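Local atomic coordinates of 2-dehydro-3-deoxy-D-arabinonate dehydratase (Sulfolobus solfataricus, PDB entry 2Q1A), a protein that catalyses the magnesium-dependent dehydration of 2-dehydro-3-deoxy-D-arabinonate to 2,5-dioxopentanoate in a pentose oxidation pathway leading to 2-oxoglutarate. Residues R87-E92 with S166-E171; W139-P144 with A257-R262. All blocks are in the same frame, centred on the assembly; numbering follows the deposited sequence.

Interaction 1. Residues R87-E92 with S166-E171; sequences RERYSE and SARDLE. With 2KT (2-ketobutyric acid), chain C.
Arg89 and Glu171 are joined by a side-on, two-pronged salt bridge. NH2 of Arg89 gives a nearly straight bond of 2.7 Å to OE1 of Glu171 (173° at the hydrogen), and NE of Arg89 reaches OE2 of Glu171 at 2.9 Å. Each oxygen uses its syn lone pair, and guanidinium and carboxylate are nearly coplanar, so the pair of bonds fixes the rotation of the Arg89 head, while NH1 is held by Glu143, a magnesium ligand. Arginine suits this place because its extended chain, with CG anti to the backbone N (chi1 -178°), carries a flat charged plate into the active site. Over one face of that plate lies C4 of the bound 2-ketobutyrate, 3.4 Å from CZ of Arg89. The opposite face is stacked on the guanidinium of Arg168, the two centres 4.0 Å apart and the planes 20° apart. Glu171 is shared by both arginines: its OE1 also lies 3.6 Å from NE of Arg168, in a salt-bridge network of the three residues. Farther out, NH2 of Arg168 packs against CG of Arg89 at 3.4 Å, and a water accepts bonds from that nitrogen and from the backbone N of Tyr90. The contact joins the loop between strands 76-80 and 97-98 to the start of helix 168-173, where strand 156-167 ends; Tyr104 of helix 103-109 and Lys182 of helix 178-182 flank Arg89.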
ATOM      1  N   ARG A  87     -33.871 -34.619   8.646  1.00 82.52           N
ATOM      2  CA  ARG A  87     -34.816 -34.517   9.770  1.00 83.70           C
ATOM      3  C   ARG A  87     -34.305 -35.340  10.951  1.00 84.46           C
ATOM      4  O   ARG A  87     -34.446 -34.945  12.113  1.00 84.59           O
ATOM      5  CB  ARG A  87     -36.204 -35.042   9.390  1.00 83.68           C
ATOM      6  CG  ARG A  87     -36.890 -34.351   8.227  1.00 84.11           C
ATOM      7  CD  ARG A  87     -38.413 -34.420   8.362  1.00 84.75           C
ATOM      8  NE  ARG A  87     -38.913 -35.778   8.580  1.00 85.42           N
ATOM      9  CZ  ARG A  87     -39.298 -36.615   7.617  1.00 85.64           C
ATOM     10  NH1 ARG A  87     -39.737 -37.827   7.934  1.00 85.73           N
ATOM     11  NH2 ARG A  87     -39.248 -36.249   6.342  1.00 85.65           N
ATOM     12  N   GLU A  88     -33.706 -36.486  10.625  1.00 85.39           N
ATOM     13  CA  GLU A  88     -33.219 -37.451  11.604  1.00 86.24           C
ATOM     14  C   GLU A  88     -31.811 -37.141  12.126  1.00 86.58           C
ATOM     15  O   GLU A  88     -31.248 -37.942  12.878  1.00 86.76           O
ATOM     16  CB  GLU A  88     -33.261 -38.864  11.008  1.00 86.23           C
ATOM     17  CG  GLU A  88     -34.664 -39.372  10.675  1.00 86.58           C
ATOM     18  CD  GLU A  88     -34.645 -40.629   9.815  1.00 86.75           C
ATOM     19  OE1 GLU A  88     -33.820 -40.700   8.856  1.00 87.68           O
ATOM     20  OE2 GLU A  88     -35.461 -41.546  10.096  1.00 87.14           O
ATOM     21  N   ARG A  89     -31.246 -35.996  11.726  1.00 87.01           N
ATOM     22  CA  ARG A  89     -29.964 -35.527  12.270  1.00 87.34           C
ATOM     23  C   ARG A  89     -30.083 -35.456  13.791  1.00 87.66           C
ATOM     24  O   ARG A  89     -30.653 -34.507  14.340  1.00 87.72           O
ATOM     25  CB  ARG A  89     -29.566 -34.169  11.681  1.00 87.27           C
ATOM     26  CG  ARG A  89     -28.212 -33.636  12.153  1.00 86.89           C
ATOM     27  CD  ARG A  89     -28.126 -32.135  11.948  1.00 86.19           C
ATOM     28  NE  ARG A  89     -26.940 -31.528  12.553  1.00 85.48           N
ATOM     29  CZ  ARG A  89     -25.812 -31.257  11.900  1.00 85.35           C
ATOM     30  NH1 ARG A  89     -25.694 -31.546  10.609  1.00 85.21           N
ATOM     31  NH2 ARG A  89     -24.794 -30.697  12.539  1.00 84.96           N
ATOM     32  N   TYR A  90     -29.541 -36.484  14.445  1.00 88.05           N
ATOM     33  CA  TYR A  90     -29.742 -36.762  15.873  1.00 88.38           C
ATOM     34  C   TYR A  90     -31.223 -37.025  16.193  1.00 88.40           C
ATOM     35  O   TYR A  90     -31.985 -36.101  16.493  1.00 88.42           O
ATOM     36  CB  TYR A  90     -29.123 -35.669  16.768  1.00 88.58           C
ATOM     37  CG  TYR A  90     -28.689 -36.171  18.128  1.00 88.98           C
ATOM     38  CD1 TYR A  90     -27.681 -37.135  18.251  1.00 89.30           C
ATOM     39  CD2 TYR A  90     -29.280 -35.683  19.295  1.00 89.46           C
ATOM     40  CE1 TYR A  90     -27.279 -37.607  19.504  1.00 89.48           C
ATOM     41  CE2 TYR A  90     -28.887 -36.147  20.556  1.00 89.71           C
ATOM     42  CZ  TYR A  90     -27.885 -37.108  20.651  1.00 89.50           C
ATOM     43  OH  TYR A  90     -27.491 -37.566  21.887  1.00 89.29           O
ATOM     44  N   SER A  91     -31.616 -38.296  16.097  1.00 88.42           N
ATOM     45  CA  SER A  91     -32.995 -38.733  16.348  1.00 88.33           C
ATOM     46  C   SER A  91     -33.231 -39.070  17.814  1.00 88.18           C
ATOM     47  O   SER A  91     -34.354 -38.955  18.310  1.00 88.22           O
ATOM     48  CB  SER A  91     -33.344 -39.957  15.496  1.00 88.36           C
ATOM     49  OG  SER A  91     -33.687 -39.589  14.173  1.00 88.46           O
ATOM     50  N   GLU A  92     -32.165 -39.493  18.492  1.00 87.96           N
ATOM     51  CA  GLU A  92     -32.228 -39.936  19.884  1.00 87.73           C
ATOM     52  C   GLU A  92     -32.822 -38.872  20.807  1.00 87.19           C
ATOM     53  O   GLU A  92     -32.548 -37.682  20.639  1.00 87.23           O
ATOM     54  CB  GLU A  92     -30.829 -40.333  20.370  1.00 87.91           C
ATOM     55  CG  GLU A  92     -30.811 -41.043  21.720  1.00 88.74           C
ATOM     56  CD  GLU A  92     -29.499 -40.861  22.456  1.00 89.83           C
ATOM     57  OE1 GLU A  92     -28.511 -41.539  22.094  1.00 90.31           O
ATOM     58  OE2 GLU A  92     -29.460 -40.042  23.401  1.00 90.21           O
ATOM     59  N   SER A 166     -17.970 -30.461  12.040  1.00 35.95           N
ATOM     60  CA  SER A 166     -18.899 -30.193  13.152  1.00 36.54           C
ATOM     61  C   SER A 166     -18.630 -31.023  14.415  1.00 36.84           C
ATOM     62  O   SER A 166     -18.618 -32.256  14.359  1.00 36.94           O
ATOM     63  CB  SER A 166     -20.353 -30.418  12.700  1.00 36.47           C
ATOM     64  OG  SER A 166     -20.605 -29.871  11.414  1.00 36.17           O
ATOM     65  N   ALA A 167     -18.426 -30.344  15.547  1.00 37.29           N
ATOM     66  CA  ALA A 167     -18.408 -30.997  16.869  1.00 37.66           C
ATOM     67  C   ALA A 167     -19.829 -31.399  17.274  1.00 38.15           C
ATOM     68  O   ALA A 167     -20.481 -30.728  18.085  1.00 38.19           O
ATOM     69  CB  ALA A 167     -17.780 -30.087  17.923  1.00 37.38           C
ATOM     70  N   ARG A 168     -20.296 -32.505  16.696  1.00 38.80           N
ATOM     71  CA  ARG A 168     -21.665 -32.992  16.862  1.00 39.25           C
ATOM     72  C   ARG A 168     -22.096 -33.234  18.313  1.00 39.34           C
ATOM     73  O   ARG A 168     -23.268 -33.049  18.655  1.00 39.41           O
ATOM     74  CB  ARG A 168     -21.871 -34.255  16.023  1.00 39.61           C
ATOM     75  CG  ARG A 168     -21.785 -34.024  14.506  1.00 40.84           C
ATOM     76  CD  ARG A 168     -22.949 -33.181  14.002  1.00 42.86           C
ATOM     77  NE  ARG A 168     -24.219 -33.692  14.509  1.00 45.09           N
ATOM     78  CZ  ARG A 168     -24.956 -34.615  13.896  1.00 46.39           C
ATOM     79  NH1 ARG A 168     -24.564 -35.120  12.731  1.00 46.57           N
ATOM     80  NH2 ARG A 168     -26.091 -35.029  14.445  1.00 46.77           N
ATOM     81  N   ASP A 169     -21.164 -33.636  19.170  1.00 39.51           N
ATOM     82  CA  ASP A 169     -21.509 -33.873  20.575  1.00 39.78           C
ATOM     83  C   ASP A 169     -21.929 -32.597  21.289  1.00 39.77           C
ATOM     84  O   ASP A 169     -22.867 -32.624  22.093  1.00 39.89           O
ATOM     85  CB  ASP A 169     -20.387 -34.595  21.340  1.00 39.63           C
ATOM     86  CG  ASP A 169     -19.082 -33.821  21.350  1.00 40.16           C
ATOM     87  OD1 ASP A 169     -18.679 -33.311  20.277  1.00 40.24           O
ATOM     88  OD2 ASP A 169     -18.452 -33.741  22.433  1.00 39.93           O
ATOM     89  N   LEU A 170     -21.253 -31.487  20.979  1.00 39.74           N
ATOM     90  CA  LEU A 170     -21.559 -30.187  21.590  1.00 39.58           C
ATOM     91  C   LEU A 170     -22.924 -29.650  21.151  1.00 39.55           C
ATOM     92  O   LEU A 170     -23.692 -29.140  21.966  1.00 39.46           O
ATOM     93  CB  LEU A 170     -20.453 -29.170  21.295  1.00 39.59           C
ATOM     94  CG  LEU A 170     -19.040 -29.425  21.833  1.00 39.59           C
ATOM     95  CD1 LEU A 170     -18.178 -28.193  21.608  1.00 38.95           C
ATOM     96  CD2 LEU A 170     -19.036 -29.813  23.318  1.00 39.99           C
ATOM     97  N   GLU A 171     -23.219 -29.782  19.861  1.00 39.65           N
ATOM     98  CA  GLU A 171     -24.520 -29.424  19.322  1.00 39.88           C
ATOM     99  C   GLU A 171     -25.643 -30.210  20.000  1.00 40.41           C
ATOM    100  O   GLU A 171     -26.702 -29.652  20.303  1.00 40.65           O
ATOM    101  CB  GLU A 171     -24.546 -29.655  17.809  1.00 39.74           C
ATOM    102  CG  GLU A 171     -25.937 -29.618  17.180  1.00 39.35           C
ATOM    103  CD  GLU A 171     -25.927 -30.005  15.718  1.00 39.54           C
ATOM    104  OE1 GLU A 171     -24.827 -30.235  15.161  1.00 40.05           O
ATOM    105  OE2 GLU A 171     -27.018 -30.085  15.118  1.00 38.93           O
TER
HETATM  106  C4  2KT C 295     -26.507 -28.050  10.875  1.00 32.91           C
HETATM  107  C3  2KT C 295     -26.974 -28.599   9.806  1.00 33.61           C
HETATM  108  C2  2KT C 295     -26.108 -28.782   8.892  1.00 33.46           C
HETATM  109  O3  2KT C 295     -24.957 -28.352   9.002  1.00 33.80           O
HETATM  110  C   2KT C 295     -26.438 -29.452   7.780  1.00 33.19           C
HETATM  111  OXT 2KT C 295     -27.598 -29.900   7.632  1.00 33.38           O
HETATM  112  O   2KT C 295     -25.569 -29.625   6.891  1.00 33.19           O
HETATM  113  O   HOH W   1     -27.044 -37.761  13.766  1.00 46.27           O

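Interaction 2. Residues W139-P144 with A257-R262. With MG (magnesium ion), chain B; 2KT (2-ketobutyric acid), chain C.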
ATOM      1  N   TRP A 139     -16.879 -36.215  19.804  1.00 41.09           N
ATOM      2  CA  TRP A 139     -17.586 -36.709  18.619  1.00 40.49           C
ATOM      3  C   TRP A 139     -17.704 -35.651  17.506  1.00 40.30           C
ATOM      4  O   TRP A 139     -18.683 -34.896  17.441  1.00 40.64           O
ATOM      5  CB  TRP A 139     -18.959 -37.277  19.018  1.00 40.09           C
ATOM      6  CG  TRP A 139     -19.786 -37.818  17.882  1.00 39.70           C
ATOM      7  CD1 TRP A 139     -19.349 -38.575  16.828  1.00 39.54           C
ATOM      8  CD2 TRP A 139     -21.200 -37.663  17.706  1.00 39.49           C
ATOM      9  NE1 TRP A 139     -20.404 -38.883  15.995  1.00 39.84           N
ATOM     10  CE2 TRP A 139     -21.550 -38.337  16.510  1.00 39.32           C
ATOM     11  CE3 TRP A 139     -22.206 -37.014  18.439  1.00 39.39           C
ATOM     12  CZ2 TRP A 139     -22.864 -38.388  16.034  1.00 39.36           C
ATOM     13  CZ3 TRP A 139     -23.516 -37.065  17.965  1.00 39.66           C
ATOM     14  CH2 TRP A 139     -23.832 -37.746  16.768  1.00 39.66           C
ATOM     15  N   THR A 140     -16.703 -35.619  16.629  1.00 39.80           N
ATOM     16  CA  THR A 140     -16.652 -34.664  15.527  1.00 39.28           C
ATOM     17  C   THR A 140     -16.755 -35.395  14.192  1.00 39.39           C
ATOM     18  O   THR A 140     -16.044 -36.379  13.959  1.00 39.77           O
ATOM     19  CB  THR A 140     -15.360 -33.792  15.593  1.00 39.23           C
ATOM     20  OG1 THR A 140     -15.377 -32.981  16.778  1.00 37.67           O
ATOM     21  CG2 THR A 140     -15.232 -32.893  14.371  1.00 38.64           C
ATOM     22  N   LEU A 141     -17.641 -34.911  13.323  1.00 39.06           N
ATOM     23  CA  LEU A 141     -17.888 -35.527  12.022  1.00 39.02           C
ATOM     24  C   LEU A 141     -17.669 -34.555  10.867  1.00 39.13           C
ATOM     25  O   LEU A 141     -17.999 -33.375  10.985  1.00 39.86           O
ATOM     26  CB  LEU A 141     -19.320 -36.077  11.949  1.00 38.77           C
ATOM     27  CG  LEU A 141     -19.709 -37.307  12.780  1.00 38.47           C
ATOM     28  CD1 LEU A 141     -21.174 -37.668  12.528  1.00 37.46           C
ATOM     29  CD2 LEU A 141     -18.792 -38.507  12.492  1.00 37.59           C
ATOM     30  N   PRO A 142     -17.112 -35.041   9.745  1.00 39.05           N
ATOM     31  CA  PRO A 142     -17.039 -34.175   8.575  1.00 38.88           C
ATOM     32  C   PRO A 142     -18.377 -34.156   7.841  1.00 38.85           C
ATOM     33  O   PRO A 142     -19.059 -35.181   7.779  1.00 39.16           O
ATOM     34  CB  PRO A 142     -15.965 -34.843   7.714  1.00 38.93           C
ATOM     35  CG  PRO A 142     -16.048 -36.303   8.072  1.00 38.70           C
ATOM     36  CD  PRO A 142     -16.527 -36.376   9.495  1.00 38.95           C
ATOM     37  N   GLU A 143     -18.758 -33.002   7.303  1.00 38.50           N
ATOM     38  CA  GLU A 143     -19.992 -32.912   6.537  1.00 38.00           C
ATOM     39  C   GLU A 143     -19.701 -32.580   5.068  1.00 37.95           C
ATOM     40  O   GLU A 143     -19.365 -31.441   4.733  1.00 38.15           O
ATOM     41  CB  GLU A 143     -20.962 -31.916   7.180  1.00 37.92           C
ATOM     42  CG  GLU A 143     -21.453 -32.334   8.581  1.00 37.90           C
ATOM     43  CD  GLU A 143     -22.552 -31.424   9.149  1.00 38.00           C
ATOM     44  OE1 GLU A 143     -23.002 -31.668  10.295  1.00 36.87           O
ATOM     45  OE2 GLU A 143     -22.964 -30.468   8.451  1.00 37.19           O
ATOM     46  N   PRO A 144     -19.808 -33.587   4.186  1.00 37.73           N
ATOM     47  CA  PRO A 144     -19.546 -33.387   2.761  1.00 37.61           C
ATOM     48  C   PRO A 144     -20.659 -32.580   2.123  1.00 37.28           C
ATOM     49  O   PRO A 144     -21.818 -32.994   2.159  1.00 37.51           O
ATOM     50  CB  PRO A 144     -19.523 -34.815   2.194  1.00 37.75           C
ATOM     51  CG  PRO A 144     -20.317 -35.627   3.147  1.00 37.63           C
ATOM     52  CD  PRO A 144     -20.171 -34.981   4.498  1.00 37.92           C
ATOM     53  N   ALA A 257     -25.916 -34.543   3.362  1.00 45.90           N
ATOM     54  CA  ALA A 257     -26.826 -35.690   3.367  1.00 46.45           C
ATOM     55  C   ALA A 257     -26.160 -36.958   3.916  1.00 46.86           C
ATOM     56  O   ALA A 257     -26.839 -37.960   4.165  1.00 47.32           O
ATOM     57  CB  ALA A 257     -27.357 -35.944   1.975  1.00 46.27           C
ATOM     58  N   ILE A 258     -24.840 -36.913   4.095  1.00 46.90           N
ATOM     59  CA  ILE A 258     -24.084 -38.071   4.565  1.00 46.88           C
ATOM     60  C   ILE A 258     -23.656 -37.888   6.022  1.00 47.37           C
ATOM     61  O   ILE A 258     -22.787 -37.064   6.334  1.00 47.30           O
ATOM     62  CB  ILE A 258     -22.859 -38.380   3.658  1.00 46.78           C
ATOM     63  CG1 ILE A 258     -23.295 -38.512   2.194  1.00 46.47           C
ATOM     64  CG2 ILE A 258     -22.162 -39.645   4.129  1.00 46.53           C
ATOM     65  CD1 ILE A 258     -22.167 -38.508   1.189  1.00 46.40           C
ATOM     66  N   VAL A 259     -24.286 -38.661   6.902  1.00 47.93           N
ATOM     67  CA  VAL A 259     -24.064 -38.568   8.339  1.00 48.62           C
ATOM     68  C   VAL A 259     -23.626 -39.930   8.896  1.00 49.43           C
ATOM     69  O   VAL A 259     -24.460 -40.819   9.087  1.00 49.66           O
ATOM     70  CB  VAL A 259     -25.340 -38.072   9.084  1.00 48.56           C
ATOM     71  CG1 VAL A 259     -25.056 -37.845  10.568  1.00 48.28           C
ATOM     72  CG2 VAL A 259     -25.886 -36.795   8.446  1.00 48.31           C
ATOM     73  N   PRO A 260     -22.308 -40.111   9.129  1.00 50.00           N
ATOM     74  CA  PRO A 260     -21.790 -41.287   9.835  1.00 50.31           C
ATOM     75  C   PRO A 260     -22.422 -41.477  11.219  1.00 50.75           C
ATOM     76  O   PRO A 260     -23.032 -40.549  11.759  1.00 50.69           O
ATOM     77  CB  PRO A 260     -20.296 -40.975   9.978  1.00 50.35           C
ATOM     78  CG  PRO A 260     -19.994 -40.067   8.838  1.00 50.13           C
ATOM     79  CD  PRO A 260     -21.218 -39.215   8.692  1.00 50.03           C
ATOM     80  N   GLY A 261     -22.270 -42.677  11.777  1.00 51.12           N
ATOM     81  CA  GLY A 261     -22.870 -43.023  13.063  1.00 51.51           C
ATOM     82  C   GLY A 261     -22.137 -42.448  14.258  1.00 51.94           C
ATOM     83  O   GLY A 261     -21.041 -41.896  14.126  1.00 52.02           O
ATOM     84  N   ARG A 262     -22.754 -42.593  15.430  1.00 52.36           N
ATOM     85  CA  ARG A 262     -22.239 -42.067  16.701  1.00 52.80           C
ATOM     86  C   ARG A 262     -20.823 -42.556  17.040  1.00 52.78           C
ATOM     87  O   ARG A 262     -20.073 -41.876  17.747  1.00 52.97           O
ATOM     88  CB  ARG A 262     -23.228 -42.410  17.834  1.00 52.99           C
ATOM     89  CG  ARG A 262     -22.822 -41.991  19.256  1.00 54.12           C
ATOM     90  CD  ARG A 262     -22.717 -40.475  19.406  1.00 55.75           C
ATOM     91  NE  ARG A 262     -22.443 -40.055  20.784  1.00 57.22           N
ATOM     92  CZ  ARG A 262     -21.235 -40.020  21.349  1.00 58.07           C
ATOM     93  NH1 ARG A 262     -21.107 -39.613  22.607  1.00 58.72           N
ATOM     94  NH2 ARG A 262     -20.154 -40.397  20.673  1.00 57.93           N
TER
HETATM   95 MG    MG B 294     -23.414 -28.715   7.469  1.00 26.37          MG
HETATM   96  C4  2KT C 295     -26.507 -28.050  10.875  1.00 32.91           C
HETATM   97  C3  2KT C 295     -26.974 -28.599   9.806  1.00 33.61           C
HETATM   98  C2  2KT C 295     -26.108 -28.782   8.892  1.00 33.46           C
HETATM   99  O3  2KT C 295     -24.957 -28.352   9.002  1.00 33.80           O
HETATM  100  C   2KT C 295     -26.438 -29.452   7.780  1.00 33.19           C
HETATM  101  OXT 2KT C 295     -27.598 -29.900   7.632  1.00 33.38           O
HETATM  102  O   2KT C 295     -25.569 -29.625   6.891  1.00 33.19           O
HETATM  103  O   HOH W   2     -21.856 -35.917   8.702  1.00 35.04           O
HETATM  104  O   HOH W   3     -24.024 -34.541   1.301  1.00 38.36           O
HETATM  105  O   HOH W   4     -24.121 -27.045   6.217  1.00 34.10           O
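The magnesium site of this FAH-family enzyme borders the contact, in which the segment Trp139-Pro144, on strand 140-150, runs antiparallel to the loop Ala257-Arg262 without a direct hydrogen bond between them. Glu143 turns to the metal: its OE2 binds magnesium at 2.1 Å, and the keto and carboxylate oxygens of 2-ketobutyrate, a water, Glu145 and Asp164 complete the shell. A carboxylate suits this place, one oxygen holding the cation while OE1 makes a salt bridge with Arg89.

At the other end, Arg262 lies across a face of the Trp139 indole. CD of Arg262 sits 3.5 Å above the centroid of the six-membered ring, only 9° off its normal, a CH-pi contact, and the chain bends at chi2 (64°) so that the guanidinium plane is tilted 13° from that of the ring, with NH2 of Arg262 beside CB of Trp139 at 3.7 Å. An alanine in place of Trp139 would take away this broad surface, and the aliphatic part of Arg262 would probably be left without its support and able to swing. In the middle, Leu141 CD2 meets CB of Pro260 at 3.8 Å, the two side chains sliding past each other in opposite directions. Pro144 CG packs at 3.8 Å on CB of Ile258, the side chains nearly at right angles; these compact apolar residues suit the buried seam.

Two waters supply the polar links. One donates to O of Pro142 and to O of Ile258 (2.8 Å), joining two acceptors that could not bond each other; another bridges O of Pro144 and N of Ala257. The chemistry thus implies that apolar packing and water hold the loop beside the metal-bearing strand, while the Glu143 carboxylate faces the cation and Arg89.

From the N terminus the segments come in the order 87-92, 139-144, 166-171, 257-262, so the two contacts cross rather than nest. Interaction 1 closes a loop of 73 intervening residues, bringing the stretch after strand 76-80 to the start of helix 168-173; interaction 2 spans 112 residues and brings the loop after strand 250-253 to strand 140-150. Their centres lie about 9 Å apart. Neighbouring strands 140-150 and 156-167 couple them through a probable hydrogen bond from Leu141 N to Ser166 O, and Arg168 packs on Val259. Each contact touches the 2-ketobutyrate through one side chain, Arg89 in interaction 1 and Glu143 in interaction 2.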